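Side-chain contacts in putative PAS/PAC sensor protein (Nakamurella multipartita DSM 44233, PDB 6HMJ), which binds flavin mononucleotide as a blue-light receptor and probably controls translation by binding RNA in response to light: residues 265-268 with 269-272; 354-357 with 358-362; 34-38 with 39-43; 80-83 with 84-87. One frame throughout, in Å; residues are numbered along the deposited sequence.

How the contacts relate
All four contacts are local, but their settings differ. Contacts 1 and 2 are partly buried and lie on helices, 266-272 beside the flavin and 351-372 against the ANTAR region, with centres about 27 Å apart. Contacts 3 and 4 are surface contacts of the N-terminal PAS-like domain: one is the loop between helices 28-34 and 45-50, the other the tip of the hairpin 74-82/85-97, with nearest atoms about 4 Å apart. The centre of contact 3 is about 97 Å from that of contact 1. In the helices, regular backbone bonds carry side chains that have polar partners elsewhere in the chain; in the loop and hairpin, a few turn bonds and methyl contacts do the work.

Contact 1. Residues 265-268 with 269-272; sequences NPAF and ERLT
Thr272 meets Phe268 one helical turn earlier through both branches of its side chain. Thr272 CG2 lies over one ring face, 3.9 Å from the Phe268 ring centroid and 18° off the normal, a CH-pi contact. Thr272 OG1 sits in the crowded position between backbone N and carbonyl carbon (chi1 63°), which turns it back to donate to Phe268 O at 2.8 Å. Phe268 O also accepts from Thr272 N, at 3.0 Å, and the two donors approach from opposite faces of the carbonyl plane. Thr272 OG1 is engaged a second time, by Tyr274 N.

This is the tight, buried side. At the start of helix 266-272, Asn265 is the N-cap: its OD1 takes Phe268 N at 3.0 Å, from above the amide carbonyl plane, and also accepts from Ile249 N. A serine in place of Phe268 would probably leave Thr272 CG2 without the face it packs on and open a gap beside Ala248 and Gln347.

The other side is looser. The exposed Arg270 bends at chi3 (-115°), laying its guanidinium over the backbone of the preceding turn: Arg270 NH1 is 3.5 Å from Ala267 CA, and NH2 is 4.2 Å from Pro266 CB, with no hydrogen bond from the guanidinium across the contact.

The Phe268 side chain is about 5 Å from the bound flavin, and Leu271 touches Gln347, an FMN-binding residue. The chemistry thus splits by side: aromatic and apolar side chains lie toward the flavin, polar atoms of Asn265 and Thr272 are bonded within the protein, and the cationic group lies outside.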
loop_
_atom_site.group_PDB
_atom_site.type_symbol
_atom_site.label_atom_id
_atom_site.label_comp_id
_atom_site.label_asym_id
_atom_site.label_seq_id
_atom_site.Cartn_x
_atom_site.Cartn_y
_atom_site.Cartn_z
ATOM N N ASN A 265 30.341 -18.774 20.584
ATOM C CA ASN A 265 29.383 -19.861 20.412
ATOM C C ASN A 265 28.812 -19.850 19.003
ATOM O O ASN A 265 28.957 -18.879 18.257
ATOM C CB ASN A 265 28.280 -19.742 21.461
ATOM C CG ASN A 265 27.389 -18.529 21.244
ATOM O OD1 ASN A 265 27.669 -17.677 20.404
ATOM N ND2 ASN A 265 26.313 -18.442 22.018
ATOM N N PRO A 266 28.144 -20.934 18.601
ATOM C CA PRO A 266 27.628 -21.001 17.221
ATOM C C PRO A 266 26.662 -19.881 16.868
ATOM O O PRO A 266 26.613 -19.472 15.700
ATOM C CB PRO A 266 26.939 -22.374 17.172
ATOM C CG PRO A 266 27.611 -23.173 18.236
ATOM C CD PRO A 266 27.933 -22.196 19.331
ATOM N N ALA A 267 25.882 -19.378 17.829
ATOM C CA ALA A 267 24.996 -18.257 17.535
ATOM C C ALA A 267 25.791 -17.061 17.035
ATOM O O ALA A 267 25.330 -16.315 16.161
ATOM C CB ALA A 267 24.188 -17.881 18.776
ATOM N N PHE A 268 26.993 -16.864 17.577
ATOM C CA PHE A 268 27.884 -15.838 17.050
ATOM C C PHE A 268 28.318 -16.180 15.631
ATOM O O PHE A 268 28.411 -15.295 14.772
ATOM C CB PHE A 268 29.096 -15.683 17.967
ATOM C CG PHE A 268 30.083 -14.655 17.504
ATOM C CD1 PHE A 268 31.147 -15.016 16.694
ATOM C CD2 PHE A 268 29.956 -13.330 17.885
ATOM C CE1 PHE A 268 32.062 -14.076 16.268
ATOM C CE2 PHE A 268 30.867 -12.385 17.463
ATOM C CZ PHE A 268 31.924 -12.760 16.652
ATOM N N GLU A 269 28.572 -17.464 15.361
ATOM C CA GLU A 269 28.978 -17.865 14.019
ATOM C C GLU A 269 27.874 -17.591 13.006
ATOM O O GLU A 269 28.141 -17.085 11.910
ATOM C CB GLU A 269 29.365 -19.344 14.011
ATOM C CG GLU A 269 30.490 -19.695 14.988
ATOM C CD GLU A 269 30.949 -21.140 14.878
ATOM O OE1 GLU A 269 30.623 -21.801 13.869
ATOM O OE2 GLU A 269 31.651 -21.611 15.799
ATOM N N ARG A 270 26.623 -17.907 13.355
ATOM C CA ARG A 270 25.512 -17.599 12.461
ATOM C C ARG A 270 25.357 -16.095 12.274
ATOM O O ARG A 270 25.122 -15.621 11.157
ATOM C CB ARG A 270 24.211 -18.210 12.985
ATOM C CG ARG A 270 24.120 -19.720 12.821
ATOM C CD ARG A 270 22.789 -20.268 13.325
ATOM N NE ARG A 270 22.948 -21.154 14.476
ATOM C CZ ARG A 270 22.647 -20.837 15.736
ATOM N NH1 ARG A 270 22.161 -19.640 16.042
ATOM N NH2 ARG A 270 22.837 -21.728 16.700
ATOM N N LEU A 271 25.477 -15.328 13.360
ATOM C CA LEU A 271 25.248 -13.889 13.283
ATOM C C LEU A 271 26.265 -13.214 12.373
ATOM O O LEU A 271 25.904 -12.370 11.545
ATOM C CB LEU A 271 25.315 -13.283 14.685
ATOM C CG LEU A 271 25.307 -11.759 14.809
ATOM C CD1 LEU A 271 23.961 -11.205 14.383
ATOM C CD2 LEU A 271 25.649 -11.335 16.232
ATOM N N THR A 272 27.537 -13.577 12.506
ATOM C CA THR A 272 28.615 -12.870 11.829
ATOM C C THR A 272 29.114 -13.576 10.577
ATOM O O THR A 272 29.798 -12.944 9.765
ATOM C CB THR A 272 29.800 -12.675 12.784
ATOM O OG1 THR A 272 30.330 -13.955 13.162
ATOM C CG2 THR A 272 29.363 -11.918 14.029
#

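Contact 2. Residues 354-357 with 358-362; sequences VERD and QQLEQ
Leu360 CD1 lies over one face of the Arg356 guanidinium, 3.4 Å from Arg356 NH1 and displaced toward the rim of the group. Arg356 gets there fully extended from CG to NE, with CG anti to the backbone N (chi1 178°), an extension that carries the guanidinium alongside Leu360. Elsewhere on the helix, Gln358 CD comes within 4.2 Å of Val354 CG1. The amide oxygen OE1 of Gln358 is 3.6 Å from Glu355 OE2, with the amide and carboxylate planes 72° apart.

Beneath these side chains runs regular helix bonding: Leu360 N donates to Arg356 O at 2.9 Å and an almost straight 178°. The helix, 351-372, follows the last strand of the flavin-binding PAS core, the place of the J-alpha helix in LOV domains, and here it packs on the ANTAR region.

The second shell fixes the polar ends. Arg356 NE and NH2 donate to the carbonyls of Phe150 and Asp151, holding the guanidinium plane under the methyl, while Glu355 OE2 is bonded to Ser197 OG. Gln358 NE2 reaches Ser209 O, and the same side chain touches Trp325 of strand 323-334. A leucine in place of Gln358 would probably leave the carbonyl of Ser209 without this donor. Further along, Gln359 OE1 accepts from His164 NE2.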
loop_
_atom_site.group_PDB
_atom_site.type_symbol
_atom_site.label_atom_id
_atom_site.label_comp_id
_atom_site.label_asym_id
_atom_site.label_seq_id
_atom_site.Cartn_x
_atom_site.Cartn_y
_atom_site.Cartn_z
ATOM N N VAL A 354 16.347 -0.594 15.100
ATOM C CA VAL A 354 17.051 0.651 14.810
ATOM C C VAL A 354 16.420 1.353 13.616
ATOM O O VAL A 354 16.297 2.583 13.592
ATOM C CB VAL A 354 18.549 0.377 14.578
ATOM C CG1 VAL A 354 19.212 1.557 13.868
ATOM C CG2 VAL A 354 19.244 0.091 15.899
ATOM N N GLU A 355 16.024 0.585 12.599
ATOM C CA GLU A 355 15.405 1.181 11.420
ATOM C C GLU A 355 14.127 1.924 11.791
ATOM O O GLU A 355 13.860 3.015 11.270
ATOM C CB GLU A 355 15.119 0.100 10.378
ATOM C CG GLU A 355 15.110 0.615 8.949
ATOM C CD GLU A 355 16.486 1.013 8.468
ATOM O OE1 GLU A 355 17.386 0.149 8.467
ATOM O OE2 GLU A 355 16.664 2.192 8.100
ATOM N N ARG A 356 13.321 1.348 12.686
ATOM C CA ARG A 356 12.131 2.041 13.165
ATOM C C ARG A 356 12.506 3.270 13.982
ATOM O O ARG A 356 11.970 4.362 13.763
ATOM C CB ARG A 356 11.266 1.095 13.996
ATOM C CG ARG A 356 10.017 1.751 14.579
ATOM C CD ARG A 356 9.206 0.762 15.398
ATOM N NE ARG A 356 7.941 1.328 15.860
ATOM C CZ ARG A 356 7.746 1.869 17.061
ATOM N NH1 ARG A 356 8.732 1.927 17.947
ATOM N NH2 ARG A 356 6.553 2.352 17.380
ATOM N N ASP A 357 13.426 3.110 14.937
ATOM C CA ASP A 357 13.845 4.241 15.757
ATOM C C ASP A 357 14.291 5.420 14.901
ATOM O O ASP A 357 14.074 6.577 15.277
ATOM C CB ASP A 357 14.978 3.819 16.697
ATOM C CG ASP A 357 14.551 2.746 17.687
ATOM O OD1 ASP A 357 13.345 2.664 18.001
ATOM O OD2 ASP A 357 15.426 1.989 18.156
ATOM N N GLN A 358 14.916 5.151 13.750
ATOM C CA GLN A 358 15.422 6.234 12.916
ATOM C C GLN A 358 14.286 6.992 12.241
ATOM O O GLN A 358 14.320 8.225 12.159
ATOM C CB GLN A 358 16.408 5.684 11.884
ATOM C CG GLN A 358 17.786 5.400 12.460
ATOM C CD GLN A 358 18.772 4.898 11.423
ATOM O OE1 GLN A 358 18.396 4.235 10.458
ATOM N NE2 GLN A 358 20.045 5.227 11.612
ATOM N N GLN A 359 13.265 6.279 11.756
ATOM C CA GLN A 359 12.087 6.961 11.230
ATOM C C GLN A 359 11.423 7.787 12.325
ATOM O O GLN A 359 11.074 8.954 12.116
ATOM C CB GLN A 359 11.100 5.953 10.641
ATOM C CG GLN A 359 11.666 5.085 9.524
ATOM C CD GLN A 359 11.964 5.870 8.259
ATOM O OE1 GLN A 359 11.354 6.908 7.998
ATOM N NE2 GLN A 359 12.898 5.368 7.457
ATOM N N LEU A 360 11.249 7.194 13.509
ATOM C CA LEU A 360 10.704 7.936 14.640
ATOM C C LEU A 360 11.575 9.140 14.966
ATOM O O LEU A 360 11.064 10.189 15.376
ATOM C CB LEU A 360 10.574 7.021 15.857
ATOM C CG LEU A 360 9.499 5.930 15.798
ATOM C CD1 LEU A 360 9.526 5.081 17.063
ATOM C CD2 LEU A 360 8.119 6.521 15.594
ATOM N N GLU A 361 12.892 9.006 14.796
ATOM C CA GLU A 361 13.800 10.115 15.064
ATOM C C GLU A 361 13.576 11.264 14.090
ATOM O O GLU A 361 13.690 12.437 14.468
ATOM C CB GLU A 361 15.245 9.617 14.985
ATOM C CG GLU A 361 16.311 10.539 15.574
ATOM C CD GLU A 361 15.909 11.187 16.879
ATOM O OE1 GLU A 361 15.175 10.556 17.666
ATOM O OE2 GLU A 361 16.329 12.342 17.112
ATOM N N GLN A 362 13.241 10.953 12.837
ATOM C CA GLN A 362 12.988 12.007 11.864
ATOM C C GLN A 362 11.728 12.792 12.211
ATOM O O GLN A 362 11.694 14.018 12.059
ATOM C CB GLN A 362 12.888 11.408 10.461
ATOM C CG GLN A 362 14.124 11.659 9.604
ATOM C CD GLN A 362 14.398 10.535 8.623
ATOM O OE1 GLN A 362 14.178 10.677 7.420
ATOM N NE2 GLN A 362 14.890 9.411 9.134
#

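Contact 3. Residues 34-38 with 39-43; sequences LGFAP and GDVVL
Val41 places CG2 over one face of the Phe36 ring, 3.4 Å from the ring centroid and 19° off the ring normal, a CH-pi contact. The methyl is displaced toward the CG-CD2 side of the ring. On the valine, CG2 is the branch anti to the carbonyl carbon, while CG1 is anti to the backbone N (chi1 164°); that rotation sends one methyl to the ring.

Asp40 meets the same phenylalanine differently. Its CB is 4.1 Å from Phe36 CD2, and the carboxylate plane stands at 80° to the ring, so the acid group does not stack on it. Instead Asp40 OD2 turns back to the chain and accepts from Ala37 N at 3.3 Å, met from well above the carboxylate plane. In return Asp40 N donates to Ala37 O at 3.0 Å. Backbone and side chain of Asp40 thus both hold Ala37, closing the chain over Pro38 and Gly39.

The loop begins where helix 28-34 ends in a Schellman motif, with Gly35 at C-prime, its phi positive, and Phe36 N bonded to Ala31 O. At these backbone angles a side chain on Gly35 would collide with the carbonyl oxygen of Leu34. The loop leads on to helix 45-50 within the N-terminal PAS-like domain.

At the two ends of the loop two leucines meet: Leu34 CD1 lies 4.1 Å from Leu43 CD2, an apolar contact. Leu43 also packs on Leu30 and Ala31 of helix 28-34, while Pro38 touches Asp28 at the start of that helix.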
loop_
_atom_site.group_PDB
_atom_site.type_symbol
_atom_site.label_atom_id
_atom_site.label_comp_id
_atom_site.label_asym_id
_atom_site.label_seq_id
_atom_site.Cartn_x
_atom_site.Cartn_y
_atom_site.Cartn_z
ATOM N N LEU A 34 -38.886 26.344 -28.038
ATOM C CA LEU A 34 -38.966 27.757 -27.689
ATOM C C LEU A 34 -39.591 27.962 -26.314
ATOM O O LEU A 34 -39.250 28.927 -25.621
ATOM C CB LEU A 34 -39.753 28.510 -28.764
ATOM C CG LEU A 34 -39.158 28.436 -30.175
ATOM C CD1 LEU A 34 -39.998 29.224 -31.174
ATOM C CD2 LEU A 34 -37.713 28.922 -30.195
ATOM N N GLY A 35 -40.494 27.071 -25.897
ATOM C CA GLY A 35 -41.084 27.153 -24.574
ATOM C C GLY A 35 -42.599 27.180 -24.579
ATOM O O GLY A 35 -43.218 27.712 -23.652
ATOM N N PHE A 36 -43.209 26.603 -25.612
ATOM C CA PHE A 36 -44.651 26.639 -25.784
ATOM C C PHE A 36 -45.146 25.292 -26.283
ATOM O O PHE A 36 -44.459 24.609 -27.044
ATOM C CB PHE A 36 -45.084 27.705 -26.801
ATOM C CG PHE A 36 -44.946 29.112 -26.312
ATOM C CD1 PHE A 36 -43.839 29.866 -26.657
ATOM C CD2 PHE A 36 -45.929 29.691 -25.527
ATOM C CE1 PHE A 36 -43.707 31.170 -26.220
ATOM C CE2 PHE A 36 -45.805 30.996 -25.087
ATOM C CZ PHE A 36 -44.692 31.737 -25.435
ATOM N N ALA A 37 -46.342 24.910 -25.846
ATOM C CA ALA A 37 -46.977 23.758 -26.454
ATOM C C ALA A 37 -47.338 24.127 -27.894
ATOM O O ALA A 37 -47.538 25.303 -28.207
ATOM C CB ALA A 37 -48.225 23.347 -25.685
ATOM N N PRO A 38 -47.433 23.144 -28.790
ATOM C CA PRO A 38 -47.692 23.491 -30.199
ATOM C C PRO A 38 -48.957 24.307 -30.409
ATOM O O PRO A 38 -48.973 25.211 -31.254
ATOM C CB PRO A 38 -47.777 22.117 -30.882
ATOM C CG PRO A 38 -47.004 21.203 -29.988
ATOM C CD PRO A 38 -47.231 21.697 -28.598
ATOM N N GLY A 39 -50.022 24.016 -29.661
ATOM C CA GLY A 39 -51.267 24.751 -29.797
ATOM C C GLY A 39 -51.252 26.147 -29.207
ATOM O O GLY A 39 -52.085 26.976 -29.590
ATOM N N ASP A 40 -50.330 26.427 -28.283
ATOM C CA ASP A 40 -50.305 27.724 -27.618
ATOM C C ASP A 40 -49.832 28.865 -28.510
ATOM O O ASP A 40 -50.140 30.025 -28.213
ATOM C CB ASP A 40 -49.407 27.659 -26.379
ATOM C CG ASP A 40 -49.881 26.637 -25.367
ATOM O OD1 ASP A 40 -51.078 26.277 -25.394
ATOM O OD2 ASP A 40 -49.057 26.202 -24.535
ATOM N N VAL A 41 -49.096 28.584 -29.582
ATOM C CA VAL A 41 -48.446 29.635 -30.352
ATOM C C VAL A 41 -48.522 29.330 -31.840
ATOM O O VAL A 41 -48.493 28.173 -32.264
ATOM C CB VAL A 41 -46.971 29.821 -29.915
ATOM C CG1 VAL A 41 -46.186 30.614 -30.953
ATOM C CG2 VAL A 41 -46.909 30.515 -28.565
ATOM N N VAL A 42 -48.634 30.394 -32.628
ATOM C CA VAL A 42 -48.445 30.332 -34.070
ATOM C C VAL A 42 -46.975 30.610 -34.355
ATOM O O VAL A 42 -46.429 31.620 -33.898
ATOM C CB VAL A 42 -49.345 31.347 -34.791
ATOM C CG1 VAL A 42 -48.990 31.413 -36.273
ATOM C CG2 VAL A 42 -50.811 31.000 -34.596
ATOM N N LEU A 43 -46.336 29.726 -35.115
ATOM C CA LEU A 43 -44.888 29.756 -35.296
ATOM C C LEU A 43 -44.581 30.500 -36.590
ATOM O O LEU A 43 -44.936 30.041 -37.680
ATOM C CB LEU A 43 -44.294 28.350 -35.322
ATOM C CG LEU A 43 -44.333 27.529 -34.033
ATOM C CD1 LEU A 43 -43.725 26.156 -34.277
ATOM C CD2 LEU A 43 -43.591 28.248 -32.916
#

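Contact 4. Residues 80-83 with 84-87; sequences LLTA and EAEP
Thr82 and Ala85 are the ends of a type II beta turn, closed by Ala85 N donating to Thr82 O at 3.0 Å from well above the carbonyl plane, and the strand segments it joins, 80-82 and 85-87, run nearly antiparallel, at 174°, though their pairing is loose.

Among the side chains, Thr82 and Ala85 point to the same face. With OG1 beside the backbone N (chi1 -46°), Thr82 CG2 falls anti to that N and meets the Ala85 methyl, CG2 to CB, at 3.6 Å. The threonine OG1 is hydrogen-bonded beyond the turn, to Arg88 NH1.

This turn is the tip of the hairpin 74-82/85-97. Glu84, third in the turn, has phi 64°, the positive value this turn type requires there. In the five-stranded antiparallel sheet, of PAS-like order 2-1-5-4-3, the hairpin strands are the third and fourth, with 74-82 at one edge.

Further from the turn, Leu81 extends CD2 to the ring of Pro87, 3.9 Å from its CG, the two side chains crossing at a slant. Pro87, whose nitrogen carries no hydrogen to donate, faces the opposite strand with carbon instead: its CA approaches Leu80 O at 3.1 Å, a CA-H...O contact. The end of Leu80 leads away from residues 84-87 and packs on Arg88 and Ala90 of strand 85-97, and Leu80 is backbone-bonded with Arg88.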
loop_
_atom_site.group_PDB
_atom_site.type_symbol
_atom_site.label_atom_id
_atom_site.label_comp_id
_atom_site.label_asym_id
_atom_site.label_seq_id
_atom_site.Cartn_x
_atom_site.Cartn_y
_atom_site.Cartn_z
ATOM N N LEU A 80 -30.935 30.916 -26.848
ATOM C CA LEU A 80 -32.388 30.821 -26.763
ATOM C C LEU A 80 -32.803 31.445 -25.438
ATOM O O LEU A 80 -32.331 31.025 -24.377
ATOM C CB LEU A 80 -32.864 29.368 -26.860
ATOM C CG LEU A 80 -32.749 28.706 -28.238
ATOM C CD1 LEU A 80 -33.204 27.257 -28.169
ATOM C CD2 LEU A 80 -33.542 29.457 -29.295
ATOM N N LEU A 81 -33.682 32.440 -25.501
ATOM C CA LEU A 81 -34.113 33.154 -24.305
ATOM C C LEU A 81 -35.176 32.368 -23.548
ATOM O O LEU A 81 -36.149 31.889 -24.142
ATOM C CB LEU A 81 -34.634 34.537 -24.686
ATOM C CG LEU A 81 -33.657 35.340 -25.549
ATOM C CD1 LEU A 81 -34.274 36.657 -25.987
ATOM C CD2 LEU A 81 -32.340 35.571 -24.820
ATOM N N THR A 82 -34.993 32.246 -22.234
ATOM C CA THR A 82 -35.913 31.520 -21.369
ATOM C C THR A 82 -36.547 32.471 -20.364
ATOM O O THR A 82 -35.839 33.183 -19.644
ATOM C CB THR A 82 -35.191 30.394 -20.624
ATOM O OG1 THR A 82 -34.359 29.668 -21.537
ATOM C CG2 THR A 82 -36.197 29.444 -19.988
ATOM N N ALA A 83 -37.878 32.469 -20.311
ATOM C CA ALA A 83 -38.612 33.343 -19.403
ATOM C C ALA A 83 -38.222 33.058 -17.958
ATOM O O ALA A 83 -38.462 31.961 -17.444
ATOM C CB ALA A 83 -40.116 33.162 -19.597
ATOM N N GLU A 84 -37.610 34.048 -17.308
ATOM C CA GLU A 84 -37.189 33.943 -15.911
ATOM C C GLU A 84 -36.113 32.876 -15.722
ATOM O O GLU A 84 -36.045 32.226 -14.676
ATOM C CB GLU A 84 -38.382 33.649 -14.994
ATOM C CG GLU A 84 -39.493 34.681 -15.064
ATOM C CD GLU A 84 -40.567 34.450 -14.017
ATOM O OE1 GLU A 84 -40.338 33.638 -13.098
ATOM O OE2 GLU A 84 -41.644 35.074 -14.120
ATOM N N ALA A 85 -35.268 32.686 -16.733
ATOM C CA ALA A 85 -34.137 31.778 -16.625
ATOM C C ALA A 85 -33.060 32.227 -17.601
ATOM O O ALA A 85 -33.335 32.922 -18.583
ATOM C CB ALA A 85 -34.545 30.326 -16.895
ATOM N N GLU A 86 -31.828 31.819 -17.319
ATOM C CA GLU A 86 -30.700 32.212 -18.148
ATOM C C GLU A 86 -30.830 31.586 -19.539
ATOM O O GLU A 86 -31.339 30.471 -19.681
ATOM C CB GLU A 86 -29.391 31.785 -17.487
ATOM C CG GLU A 86 -28.131 32.289 -18.173
ATOM C CD GLU A 86 -27.889 33.773 -17.935
ATOM O OE1 GLU A 86 -28.397 34.309 -16.927
ATOM O OE2 GLU A 86 -27.189 34.403 -18.756
ATOM N N PRO A 87 -30.392 32.289 -20.588
ATOM C CA PRO A 87 -30.494 31.719 -21.937
ATOM C C PRO A 87 -29.724 30.412 -22.072
ATOM O O PRO A 87 -28.761 30.148 -21.347
ATOM C CB PRO A 87 -29.892 32.808 -22.834
ATOM C CG PRO A 87 -30.042 34.058 -22.064
ATOM C CD PRO A 87 -29.899 33.678 -20.622
#